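PDB 6OFT: probable zinc protease PqqL from Escherichia coli, which probably acts as a periplasmic zinc-dependent endopeptidase of the M16 (insulinase-like) family, with this chain forming its first half. Local coordinates for residues P158-N163 / A258-L263; N245-K250 / F431-V436; K301-G306 / F322-R327; R327-Q332 / E439-K444. One frame throughout, in Å; residues are numbered along the deposited sequence.

Contact 1 (P158-N163 / A258-L263)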
loop_
_atom_site.group_PDB
_atom_site.type_symbol
_atom_site.label_atom_id
_atom_site.label_comp_id
_atom_site.label_asym_id
_atom_site.label_seq_id
_atom_site.Cartn_x
_atom_site.Cartn_y
_atom_site.Cartn_z
ATOM N N PRO A 158 0.768 7.587 16.137
ATOM C CA PRO A 158 -0.431 8.114 16.817
ATOM C C PRO A 158 -1.094 9.284 16.093
ATOM O O PRO A 158 -2.306 9.476 16.215
ATOM C CB PRO A 158 0.100 8.525 18.194
ATOM C CG PRO A 158 1.349 7.733 18.369
ATOM C CD PRO A 158 1.949 7.702 17.023
ATOM N N PHE A 159 -0.294 10.071 15.365
ATOM C CA PHE A 159 -0.742 11.233 14.602
ATOM C C PHE A 159 -1.436 10.775 13.325
ATOM O O PHE A 159 -2.580 11.164 13.054
ATOM C CB PHE A 159 0.445 12.169 14.270
ATOM C CG PHE A 159 1.163 12.720 15.485
ATOM C CD1 PHE A 159 2.171 11.989 16.110
ATOM C CD2 PHE A 159 0.811 13.955 16.022
ATOM C CE1 PHE A 159 2.804 12.480 17.264
ATOM C CE2 PHE A 159 1.440 14.438 17.175
ATOM C CZ PHE A 159 2.432 13.700 17.788
ATOM N N LEU A 160 -0.745 9.920 12.571
ATOM C CA LEU A 160 -1.206 9.398 11.292
ATOM C C LEU A 160 -2.418 8.471 11.414
ATOM O O LEU A 160 -3.339 8.579 10.602
ATOM C CB LEU A 160 -0.024 8.669 10.612
ATOM C CG LEU A 160 -0.047 8.451 9.091
ATOM C CD1 LEU A 160 -0.195 9.767 8.324
ATOM C CD2 LEU A 160 1.240 7.780 8.652
ATOM N N LEU A 161 -2.429 7.564 12.416
ATOM C CA LEU A 161 -3.494 6.568 12.533
ATOM C C LEU A 161 -4.537 6.854 13.618
ATOM O O LEU A 161 -5.236 5.931 14.042
ATOM C CB LEU A 161 -2.895 5.154 12.718
ATOM C CG LEU A 161 -1.782 4.678 11.745
ATOM C CD1 LEU A 161 -1.469 3.223 11.980
ATOM C CD2 LEU A 161 -2.158 4.892 10.282
ATOM N N ALA A 162 -4.691 8.124 14.044
ATOM C CA ALA A 162 -5.710 8.465 15.050
ATOM C C ALA A 162 -7.101 8.006 14.568
ATOM O O ALA A 162 -7.426 8.167 13.390
ATOM C CB ALA A 162 -5.720 9.965 15.290
ATOM N N ASN A 163 -7.876 7.361 15.455
ATOM C CA ASN A 163 -9.246 6.885 15.200
ATOM C C ASN A 163 -9.371 5.801 14.112
ATOM O O ASN A 163 -10.436 5.658 13.518
ATOM C CB ASN A 163 -10.186 8.062 14.898
ATOM C CG ASN A 163 -10.239 9.116 15.972
ATOM O OD1 ASN A 163 -10.042 8.848 17.154
ATOM N ND2 ASN A 163 -10.507 10.339 15.577
ATOM N N ALA A 258 7.124 18.821 7.296
ATOM C CA ALA A 258 6.007 18.356 6.497
ATOM C C ALA A 258 4.666 18.732 7.132
ATOM O O ALA A 258 4.549 18.788 8.361
ATOM C CB ALA A 258 6.099 16.841 6.307
ATOM N N LEU A 259 3.687 18.999 6.293
ATOM C CA LEU A 259 2.287 19.205 6.734
ATOM C C LEU A 259 1.474 18.009 6.218
ATOM O O LEU A 259 1.551 17.755 5.033
ATOM C CB LEU A 259 1.727 20.509 6.183
ATOM C CG LEU A 259 0.238 20.734 6.423
ATOM C CD1 LEU A 259 -0.096 20.694 7.894
ATOM C CD2 LEU A 259 -0.227 22.046 5.831
ATOM N N TYR A 260 0.807 17.287 7.096
ATOM C CA TYR A 260 -0.006 16.123 6.765
ATOM C C TYR A 260 -1.476 16.442 6.963
ATOM O O TYR A 260 -1.849 16.989 8.000
ATOM C CB TYR A 260 0.333 14.955 7.703
ATOM C CG TYR A 260 1.631 14.226 7.421
ATOM C CD1 TYR A 260 2.855 14.764 7.810
ATOM C CD2 TYR A 260 1.629 12.948 6.865
ATOM C CE1 TYR A 260 4.050 14.078 7.598
ATOM C CE2 TYR A 260 2.821 12.255 6.637
ATOM C CZ TYR A 260 4.032 12.839 6.976
ATOM O OH TYR A 260 5.210 12.167 6.746
ATOM N N TYR A 261 -2.274 16.097 5.989
ATOM C CA TYR A 261 -3.744 16.208 6.061
ATOM C C TYR A 261 -4.297 14.775 6.046
ATOM O O TYR A 261 -3.683 13.954 5.414
ATOM C CB TYR A 261 -4.305 17.015 4.892
ATOM C CG TYR A 261 -4.072 18.501 4.933
ATOM C CD1 TYR A 261 -4.827 19.324 5.740
ATOM C CD2 TYR A 261 -3.105 19.091 4.150
ATOM C CE1 TYR A 261 -4.633 20.688 5.785
ATOM C CE2 TYR A 261 -2.899 20.456 4.175
ATOM C CZ TYR A 261 -3.658 21.257 5.002
ATOM O OH TYR A 261 -3.479 22.598 5.050
ATOM N N ARG A 262 -5.373 14.483 6.734
ATOM C CA ARG A 262 -5.978 13.151 6.728
ATOM C C ARG A 262 -7.378 13.318 6.161
ATOM O O ARG A 262 -8.088 14.245 6.535
ATOM C CB ARG A 262 -6.017 12.504 8.125
ATOM C CG ARG A 262 -4.657 12.375 8.834
ATOM C CD ARG A 262 -4.711 11.416 10.023
ATOM N NE ARG A 262 -5.935 11.582 10.815
ATOM C CZ ARG A 262 -6.614 10.588 11.377
ATOM N NH1 ARG A 262 -6.175 9.335 11.279
ATOM N NH2 ARG A 262 -7.729 10.835 12.049
ATOM N N LEU A 263 -7.763 12.447 5.235
ATOM C CA LEU A 263 -9.071 12.582 4.572
ATOM C C LEU A 263 -9.593 11.240 4.051
ATOM O O LEU A 263 -8.777 10.348 3.799
ATOM C CB LEU A 263 -8.964 13.606 3.403
ATOM C CG LEU A 263 -8.009 13.274 2.234
ATOM C CD1 LEU A 263 -8.490 13.902 0.954
ATOM C CD2 LEU A 263 -6.577 13.738 2.519
#
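At the C-terminal end of helix 148-160, where L160 closes the last turn and the chain bends away through A162, the guanidinium of R262 reaches from strand 256-264 to take two main-chain carbonyls. Its NH1 is shared between them. R262 NH1 meets L160 O at 3.0 Å from above the carbonyl plane, whereas the bond from R262 NH1 to A162 O (2.7 Å) lies in that plane, on a lone pair. NH2 adds a weak third bond to the oxygen of A162, and the CB of A162 rests over one face of the guanidinium, toward its rim. A bend at chi3 (-41°) sets NE out of line with the aliphatic stem, and R262 CD passes 3.2 Å from L160 O. NE makes a salt bridge to D429, which together with the carbonyl bonds fixes the group's rotation. A leucine in its place would remove the guanidinium and would probably leave both carbonyls and the carboxylate of D429 without this donor. Beside this polar grip, L160 CD1 meets Y260 CD2 at 3.9 Å, an oblique approach to a ring that also stacks with F431 and F321. The arrangement illustrates how a buried arginine can join a helix end to a sheet, here probably joining the two alpha/beta domains that, as in other M16 proteases, make up one half of the enzyme.

Contact 2 (N245-K250 / F431-V436)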
loop_
_atom_site.group_PDB
_atom_site.type_symbol
_atom_site.label_atom_id
_atom_site.label_comp_id
_atom_site.label_asym_id
_atom_site.label_seq_id
_atom_site.Cartn_x
_atom_site.Cartn_y
_atom_site.Cartn_z
ATOM N N ASN A 245 4.481 17.601 15.842
ATOM C CA ASN A 245 5.452 16.580 16.249
ATOM C C ASN A 245 6.862 16.876 15.749
ATOM O O ASN A 245 7.038 17.432 14.668
ATOM C CB ASN A 245 5.031 15.192 15.724
ATOM C CG ASN A 245 5.741 14.042 16.407
ATOM O OD1 ASN A 245 6.262 14.172 17.507
ATOM N ND2 ASN A 245 5.784 12.895 15.771
ATOM N N ILE A 246 7.862 16.491 16.539
ATOM C CA ILE A 246 9.267 16.587 16.147
ATOM C C ILE A 246 9.830 15.191 16.352
ATOM O O ILE A 246 9.697 14.634 17.447
ATOM C CB ILE A 246 10.099 17.701 16.861
ATOM C CG1 ILE A 246 9.515 19.119 16.617
ATOM C CG2 ILE A 246 11.592 17.649 16.440
ATOM C CD1 ILE A 246 10.029 20.223 17.675
ATOM N N ILE A 247 10.359 14.586 15.269
ATOM C CA ILE A 247 10.951 13.251 15.316
ATOM C C ILE A 247 12.450 13.432 15.404
ATOM O O ILE A 247 13.073 13.917 14.459
ATOM C CB ILE A 247 10.525 12.323 14.137
ATOM C CG1 ILE A 247 8.986 12.190 14.066
ATOM C CG2 ILE A 247 11.212 10.937 14.259
ATOM C CD1 ILE A 247 8.459 11.498 12.883
ATOM N N ASN A 248 13.020 13.081 16.557
ATOM C CA ASN A 248 14.451 13.185 16.781
ATOM C C ASN A 248 15.069 11.774 16.740
ATOM O O ASN A 248 14.826 10.956 17.636
ATOM C CB ASN A 248 14.743 13.904 18.110
ATOM C CG ASN A 248 16.169 14.395 18.278
ATOM O OD1 ASN A 248 17.140 13.801 17.784
ATOM N ND2 ASN A 248 16.327 15.496 18.999
ATOM N N ASP A 249 15.823 11.483 15.666
ATOM C CA ASP A 249 16.503 10.196 15.477
ATOM C C ASP A 249 17.830 10.435 14.778
ATOM O O ASP A 249 17.856 10.851 13.620
ATOM C CB ASP A 249 15.625 9.196 14.698
ATOM C CG ASP A 249 16.013 7.719 14.802
ATOM O OD1 ASP A 249 15.103 6.870 14.810
ATOM O OD2 ASP A 249 17.230 7.416 14.852
ATOM N N LYS A 250 18.934 10.164 15.492
ATOM C CA LYS A 250 20.309 10.366 15.020
ATOM C C LYS A 250 20.656 9.531 13.791
ATOM O O LYS A 250 21.532 9.929 13.022
ATOM C CB LYS A 250 21.329 10.149 16.154
ATOM C CG LYS A 250 21.049 10.990 17.400
ATOM C CD LYS A 250 22.287 11.712 17.924
ATOM C CE LYS A 250 22.035 12.398 19.249
ATOM N NZ LYS A 250 21.061 13.521 19.138
ATOM N N PHE A 431 -1.579 17.709 10.857
ATOM C CA PHE A 431 -0.457 17.769 11.777
ATOM C C PHE A 431 0.827 18.232 11.091
ATOM O O PHE A 431 1.101 17.846 9.949
ATOM C CB PHE A 431 -0.255 16.459 12.574
ATOM C CG PHE A 431 0.212 15.241 11.813
ATOM C CD1 PHE A 431 -0.706 14.313 11.317
ATOM C CD2 PHE A 431 1.571 14.973 11.661
ATOM C CE1 PHE A 431 -0.271 13.157 10.661
ATOM C CE2 PHE A 431 2.006 13.827 10.983
ATOM C CZ PHE A 431 1.084 12.916 10.508
ATOM N N TRP A 432 1.571 19.062 11.797
ATOM C CA TRP A 432 2.904 19.556 11.385
ATOM C C TRP A 432 3.954 18.587 11.905
ATOM O O TRP A 432 3.824 18.152 13.019
ATOM C CB TRP A 432 3.178 20.958 11.921
ATOM C CG TRP A 432 2.463 22.017 11.159
ATOM C CD1 TRP A 432 1.288 22.592 11.492
ATOM C CD2 TRP A 432 2.862 22.598 9.913
ATOM N NE1 TRP A 432 0.937 23.497 10.545
ATOM C CE2 TRP A 432 1.872 23.523 9.561
ATOM C CE3 TRP A 432 3.957 22.437 9.070
ATOM C CZ2 TRP A 432 1.939 24.282 8.400
ATOM C CZ3 TRP A 432 4.024 23.187 7.928
ATOM C CH2 TRP A 432 3.023 24.089 7.588
ATOM N N GLU A 433 4.950 18.293 11.118
ATOM C CA GLU A 433 5.995 17.393 11.559
ATOM C C GLU A 433 7.381 17.828 11.103
ATOM O O GLU A 433 7.583 18.136 9.935
ATOM C CB GLU A 433 5.691 15.974 11.064
ATOM C CG GLU A 433 6.651 14.911 11.562
ATOM C CD GLU A 433 6.565 13.678 10.695
ATOM O OE1 GLU A 433 5.711 12.813 10.988
ATOM O OE2 GLU A 433 7.317 13.595 9.700
ATOM N N GLN A 434 8.336 17.803 12.028
ATOM C CA GLN A 434 9.732 18.088 11.738
ATOM C C GLN A 434 10.568 16.876 12.072
ATOM O O GLN A 434 10.283 16.182 13.040
ATOM C CB GLN A 434 10.240 19.319 12.493
ATOM C CG GLN A 434 9.865 20.621 11.785
ATOM C CD GLN A 434 10.034 21.825 12.662
ATOM O OE1 GLN A 434 10.838 22.716 12.389
ATOM N NE2 GLN A 434 9.266 21.890 13.728
ATOM N N MET A 435 11.605 16.633 11.274
ATOM C CA MET A 435 12.523 15.518 11.475
ATOM C C MET A 435 13.908 16.083 11.676
ATOM O O MET A 435 14.334 16.934 10.899
ATOM C CB MET A 435 12.459 14.549 10.291
ATOM C CG MET A 435 11.214 13.693 10.317
ATOM S SD MET A 435 11.014 12.621 8.879
ATOM C CE MET A 435 12.386 11.423 9.147
ATOM N N VAL A 436 14.549 15.711 12.799
ATOM C CA VAL A 436 15.884 16.182 13.198
ATOM C C VAL A 436 16.803 14.993 13.529
ATOM O O VAL A 436 16.326 13.978 14.043
ATOM C CB VAL A 436 15.868 17.275 14.302
ATOM C CG1 VAL A 436 15.209 18.549 13.793
ATOM C CG2 VAL A 436 15.193 16.796 15.589
HETATM O O HOH W 1 6.847 20.263 14.090
HETATM O O HOH W 2 4.408 12.721 13.325
#
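I246 and Q434 lie side by side and point the same way, as paired residues do in the parallel strand ladder that places edge strand 242-248 against strand 430-436 of a mixed five-stranded sheet. The segment axes run 4.6 Å apart at closest approach, and five backbone hydrogen bonds alternate along the seam, among them I247 N to Q434 O at 2.7 Å. Four residue pairs are in register, and their side chains alternate between the two faces. On the face of I246, Q434, N248 and V436, the stem of I246 flanks the amide of Q434, whose NE2 is also bonded to L446 O. V436 serves as the apolar centre here: its CG2, held between the backbone N and the carbonyl carbon, meets I246 CG2 at 3.8 Å and receives the amide carbon of N248, CG, at 3.7 Å. The face of N245, E433, I247 and M435 is organised differently. I247 is extended at chi2 (172°), which carries CD1 to 3.6 Å from E433 CD, so a methyl group lies against a carboxylate; further back, its CB touches M435 CG. That carboxylate is buried but well supplied, with salt bridges from OE1 to R156 and from OE2 to R323, and these positive neighbours would be expected to favour its ionised form. N245 approaches the same group through solvent: a single water accepts from N245 ND2 at 2.8 Å and donates to E433 OE1 at 2.7 Å.

Contact 3 (K301-G306 / F322-R327)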
loop_
_atom_site.group_PDB
_atom_site.type_symbol
_atom_site.label_atom_id
_atom_site.label_comp_id
_atom_site.label_asym_id
_atom_site.label_seq_id
_atom_site.Cartn_x
_atom_site.Cartn_y
_atom_site.Cartn_z
ATOM N N LYS A 301 17.966 27.369 -3.371
ATOM C CA LYS A 301 19.204 26.661 -3.036
ATOM C C LYS A 301 19.408 26.582 -1.512
ATOM O O LYS A 301 20.328 25.908 -1.038
ATOM C CB LYS A 301 20.411 27.241 -3.796
ATOM C CG LYS A 301 20.992 26.274 -4.844
ATOM C CD LYS A 301 19.970 25.813 -5.914
ATOM C CE LYS A 301 20.406 24.556 -6.632
ATOM N NZ LYS A 301 19.260 23.854 -7.268
ATOM N N THR A 302 18.466 27.201 -0.757
ATOM C CA THR A 302 18.378 27.223 0.712
ATOM C C THR A 302 17.799 25.897 1.255
ATOM O O THR A 302 17.815 25.678 2.468
ATOM C CB THR A 302 17.519 28.420 1.184
ATOM O OG1 THR A 302 16.259 28.408 0.509
ATOM C CG2 THR A 302 18.213 29.764 0.989
ATOM N N ILE A 303 17.270 25.033 0.351
ATOM C CA ILE A 303 16.662 23.720 0.632
ATOM C C ILE A 303 17.260 22.640 -0.292
ATOM O O ILE A 303 17.769 22.976 -1.367
ATOM C CB ILE A 303 15.101 23.758 0.550
ATOM C CG1 ILE A 303 14.604 24.118 -0.866
ATOM C CG2 ILE A 303 14.502 24.681 1.617
ATOM C CD1 ILE A 303 13.239 23.575 -1.233
ATOM N N SER A 304 17.186 21.351 0.107
ATOM C CA SER A 304 17.738 20.260 -0.699
ATOM C C SER A 304 16.732 19.673 -1.700
ATOM O O SER A 304 17.093 19.382 -2.842
ATOM C CB SER A 304 18.354 19.175 0.181
ATOM O OG SER A 304 17.391 18.372 0.843
ATOM N N GLY A 305 15.487 19.529 -1.267
ATOM C CA GLY A 305 14.412 18.999 -2.091
ATOM C C GLY A 305 13.089 18.998 -1.360
ATOM O O GLY A 305 12.877 19.790 -0.438
ATOM N N GLY A 306 12.208 18.102 -1.776
ATOM C CA GLY A 306 10.894 17.952 -1.172
ATOM C C GLY A 306 9.909 17.245 -2.072
ATOM O O GLY A 306 10.188 17.045 -3.259
ATOM N N PHE A 322 2.736 17.336 2.484
ATOM C CA PHE A 322 3.584 18.253 1.719
ATOM C C PHE A 322 4.863 18.424 2.508
ATOM O O PHE A 322 4.835 18.929 3.626
ATOM C CB PHE A 322 2.868 19.590 1.469
ATOM C CG PHE A 322 1.537 19.428 0.769
ATOM C CD1 PHE A 322 0.358 19.305 1.499
ATOM C CD2 PHE A 322 1.463 19.387 -0.617
ATOM C CE1 PHE A 322 -0.869 19.122 0.855
ATOM C CE2 PHE A 322 0.234 19.210 -1.266
ATOM C CZ PHE A 322 -0.925 19.081 -0.526
ATOM N N ARG A 323 5.978 17.943 1.949
ATOM C CA ARG A 323 7.276 17.948 2.608
ATOM C C ARG A 323 8.343 18.755 1.884
ATOM O O ARG A 323 8.401 18.743 0.658
ATOM C CB ARG A 323 7.739 16.494 2.821
ATOM C CG ARG A 323 9.095 16.347 3.531
ATOM C CD ARG A 323 9.508 14.897 3.679
ATOM N NE ARG A 323 8.586 14.131 4.523
ATOM C CZ ARG A 323 8.574 14.176 5.851
ATOM N NH1 ARG A 323 9.425 14.960 6.503
ATOM N NH2 ARG A 323 7.708 13.441 6.538
ATOM N N VAL A 324 9.197 19.448 2.667
ATOM C CA VAL A 324 10.365 20.172 2.186
ATOM C C VAL A 324 11.562 19.659 3.003
ATOM O O VAL A 324 11.540 19.725 4.236
ATOM C CB VAL A 324 10.236 21.725 2.205
ATOM C CG1 VAL A 324 11.593 22.391 1.998
ATOM C CG2 VAL A 324 9.244 22.223 1.152
ATOM N N ASN A 325 12.589 19.131 2.312
ATOM C CA ASN A 325 13.810 18.628 2.933
ATOM C C ASN A 325 14.798 19.765 3.146
ATOM O O ASN A 325 15.047 20.562 2.235
ATOM C CB ASN A 325 14.414 17.492 2.116
ATOM C CG ASN A 325 13.438 16.361 1.845
ATOM O OD1 ASN A 325 13.246 15.944 0.698
ATOM N ND2 ASN A 325 12.778 15.857 2.887
ATOM N N ALA A 326 15.322 19.862 4.374
ATOM C CA ALA A 326 16.254 20.903 4.779
ATOM C C ALA A 326 17.682 20.691 4.301
ATOM O O ALA A 326 18.164 19.558 4.195
ATOM C CB ALA A 326 16.230 21.072 6.287
ATOM N N ARG A 327 18.348 21.813 4.012
ATOM C CA ARG A 327 19.753 21.884 3.636
ATOM C C ARG A 327 20.470 21.867 4.986
ATOM O O ARG A 327 20.362 22.836 5.746
ATOM C CB ARG A 327 20.017 23.193 2.872
ATOM C CG ARG A 327 21.478 23.469 2.578
ATOM C CD ARG A 327 21.638 24.829 1.929
ATOM N NE ARG A 327 22.993 25.040 1.417
ATOM C CZ ARG A 327 23.417 24.626 0.228
ATOM N NH1 ARG A 327 24.662 24.864 -0.157
ATOM N NH2 ARG A 327 22.601 23.961 -0.583
HETATM O O HOH W 3 16.883 24.225 4.548
HETATM O O HOH W 4 15.819 15.775 -0.700
#
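The contact between I303-G306 and V324-N325 is an irregular antiparallel strand pairing at the open end of the hairpin formed by strands 303-314 and 317-326, at the edge of the five-stranded sheet. S304 and G305 together face N325: S304 N donates to N325 O at 3.1 Å, and N325 N donates to G305 O at 2.8 Å. Two residues set against one, with S304 turned to helical backbone angles, resemble a beta bulge. Beyond it the strands draw close, the CA atoms of G306 and V324 being 4.1 Å apart; a CB on G306 would clash with R323 O. On one face I303 and V324 meet at about a right angle, CG2 of the isoleucine touching CG1 of the valine at 3.7 Å; helix 331-348 packs against both and helix 271-296 against I303. On the side of N325, S304 OG, set between the backbone N and the carbonyl carbon (chi1 74°), comes to 3.4 Å from N325 CB. The amide of N325 leans over the glycines, and its OD1 accepts a bond from a water at 2.9 Å that also lies weakly against S304 OG. An alanine here would keep CB against the serine but would probably leave that water without its stronger partner. A second water joins T302 O to R327 N near the end of the pairing. With two direct backbone bonds between the segments, the chemistry implies that apolar contact and two bridging waters supplement the pairing.

Contact 4 (R327-Q332 / E439-K444)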
loop_
_atom_site.group_PDB
_atom_site.type_symbol
_atom_site.label_atom_id
_atom_site.label_comp_id
_atom_site.label_asym_id
_atom_site.label_seq_id
_atom_site.Cartn_x
_atom_site.Cartn_y
_atom_site.Cartn_z
ATOM N N ARG A 327 18.348 21.813 4.012
ATOM C CA ARG A 327 19.753 21.884 3.636
ATOM C C ARG A 327 20.470 21.867 4.986
ATOM O O ARG A 327 20.362 22.836 5.746
ATOM C CB ARG A 327 20.017 23.193 2.872
ATOM C CG ARG A 327 21.478 23.469 2.578
ATOM C CD ARG A 327 21.638 24.829 1.929
ATOM N NE ARG A 327 22.993 25.040 1.417
ATOM C CZ ARG A 327 23.417 24.626 0.228
ATOM N NH1 ARG A 327 24.662 24.864 -0.157
ATOM N NH2 ARG A 327 22.601 23.961 -0.583
ATOM N N ASP A 328 21.109 20.718 5.315
ATOM C CA ASP A 328 21.814 20.456 6.576
ATOM C C ASP A 328 20.859 20.517 7.791
ATOM O O ASP A 328 19.979 19.656 7.926
ATOM C CB ASP A 328 23.040 21.389 6.762
ATOM C CG ASP A 328 24.047 21.355 5.629
ATOM O OD1 ASP A 328 24.549 20.249 5.310
ATOM O OD2 ASP A 328 24.356 22.442 5.073
ATOM N N ASP A 329 21.030 21.553 8.640
ATOM C CA ASP A 329 20.277 21.814 9.869
ATOM C C ASP A 329 19.432 23.095 9.763
ATOM O O ASP A 329 18.860 23.544 10.757
ATOM C CB ASP A 329 21.262 21.911 11.057
ATOM C CG ASP A 329 22.144 20.687 11.228
ATOM O OD1 ASP A 329 21.727 19.584 10.800
ATOM O OD2 ASP A 329 23.250 20.829 11.785
ATOM N N ASN A 330 19.332 23.661 8.552
ATOM C CA ASN A 330 18.602 24.892 8.305
ATOM C C ASN A 330 17.087 24.647 8.280
ATOM O O ASN A 330 16.464 24.595 7.214
ATOM C CB ASN A 330 19.142 25.603 7.047
ATOM C CG ASN A 330 20.649 25.829 7.043
ATOM O OD1 ASN A 330 21.331 25.822 8.087
ATOM N ND2 ASN A 330 21.207 26.036 5.856
ATOM N N MET A 331 16.501 24.498 9.483
ATOM C CA MET A 331 15.067 24.249 9.669
ATOM C C MET A 331 14.195 25.444 9.288
ATOM O O MET A 331 13.081 25.249 8.800
ATOM C CB MET A 331 14.759 23.755 11.096
ATOM C CG MET A 331 15.540 22.497 11.503
ATOM S SD MET A 331 15.354 21.083 10.386
ATOM C CE MET A 331 13.771 20.453 10.920
ATOM N N GLN A 332 14.710 26.672 9.473
ATOM C CA GLN A 332 13.991 27.909 9.148
ATOM C C GLN A 332 13.759 28.048 7.646
ATOM O O GLN A 332 12.645 28.375 7.227
ATOM C CB GLN A 332 14.716 29.138 9.715
ATOM C CG GLN A 332 13.832 30.379 9.828
ATOM C CD GLN A 332 12.823 30.269 10.944
ATOM O OE1 GLN A 332 13.169 30.100 12.121
ATOM N NE2 GLN A 332 11.551 30.368 10.593
ATOM N N GLU A 439 21.628 17.645 17.459
ATOM C CA GLU A 439 21.168 18.674 18.382
ATOM C C GLU A 439 21.241 20.093 17.799
ATOM O O GLU A 439 20.594 20.982 18.352
ATOM C CB GLU A 439 21.861 18.559 19.759
ATOM C CG GLU A 439 21.370 17.358 20.571
ATOM C CD GLU A 439 19.866 17.108 20.560
ATOM O OE1 GLU A 439 19.131 17.877 21.224
ATOM O OE2 GLU A 439 19.421 16.155 19.876
ATOM N N VAL A 440 21.953 20.304 16.667
ATOM C CA VAL A 440 21.983 21.627 16.010
ATOM C C VAL A 440 20.615 21.812 15.296
ATOM O O VAL A 440 19.953 22.828 15.513
ATOM C CB VAL A 440 23.182 21.840 15.041
ATOM C CG1 VAL A 440 23.198 23.262 14.479
ATOM C CG2 VAL A 440 24.517 21.506 15.705
ATOM N N ALA A 441 20.175 20.807 14.501
ATOM C CA ALA A 441 18.871 20.856 13.824
ATOM C C ALA A 441 17.725 20.833 14.849
ATOM O O ALA A 441 16.711 21.504 14.631
ATOM C CB ALA A 441 18.727 19.707 12.834
ATOM N N ALA A 442 17.907 20.095 15.982
ATOM C CA ALA A 442 16.925 19.978 17.074
ATOM C C ALA A 442 16.670 21.323 17.727
ATOM O O ALA A 442 15.522 21.648 18.033
ATOM C CB ALA A 442 17.390 18.967 18.117
ATOM N N LYS A 443 17.750 22.109 17.929
ATOM C CA LYS A 443 17.714 23.463 18.491
ATOM C C LYS A 443 17.131 24.424 17.444
ATOM O O LYS A 443 16.516 25.423 17.811
ATOM C CB LYS A 443 19.147 23.890 18.910
ATOM C CG LYS A 443 19.290 25.255 19.596
ATOM C CD LYS A 443 19.074 25.199 21.109
ATOM C CE LYS A 443 19.803 26.306 21.845
ATOM N NZ LYS A 443 19.193 27.644 21.617
ATOM N N LYS A 444 17.321 24.117 16.147
ATOM C CA LYS A 444 16.828 24.933 15.029
ATOM C C LYS A 444 15.363 24.667 14.653
ATOM O O LYS A 444 14.738 25.527 14.026
ATOM C CB LYS A 444 17.751 24.812 13.804
ATOM C CG LYS A 444 18.934 25.777 13.917
ATOM C CD LYS A 444 19.976 25.592 12.838
ATOM C CE LYS A 444 21.118 26.568 12.988
ATOM N NZ LYS A 444 22.082 26.452 11.863
#
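The carboxylate of D329 is the flat group that leads the contact, set against V440 and A441 at the start of helix 439-444. Its side chain crosses that of V440 at about a right angle, with OD2 3.4 Å from V440 CB, while OD1 comes to 3.6 Å from A441 CB. These are methine and methyl contacts; the polar partner of OD1 is N438 ND2, and N438 in turn accepts from A441 N, which makes it a bridge between the aspartate and the first turn of the helix. The amide of N330 lies alongside K444, its OD1 3.9 Å from NZ, too far for a bond. K444 is extended beyond CG and lays its CD against D329 O at 3.1 Å; its ammonium stays 5.7 Å from D329 OD2, so any attraction is at long range. M331, with CG anti to the carbonyl carbon (chi1 -56°), brings CG to 3.5 Å from A441 O; M331 CB lies 3.4 Å from K444 O. A type II' turn from R327 to N330 presents D329 and N330, with M331 following at the start of helix 331-348. The contact thus packs the lead-in to that helix against helix 439-444, and M331 and A441 both rest on V436 of strand 430-436.

Contacts 1, 2 and 3 draw on one five-stranded sheet, taken at different strands, and contact 4 packs the turn before helix 331-348 against helix 439-444 beside it. Contact 3 is nested within the chain loop that contact 2 closes, their centres about 15 Å apart, and the salt bridge R323 NH2 to E433 OE2 (3.2 Å) joins them. Contacts 1 and 2 meet through backbone bonds such as A258 N to E433 O (2.8 Å). Contact 4 lies about 11 Å, centre to centre, from contact 2, touching it through V436 CG1 and A441 O (3.4 Å), and shares R327 with contact 3. All four sit away from the predicted zinc ligands H54, H58 and E134.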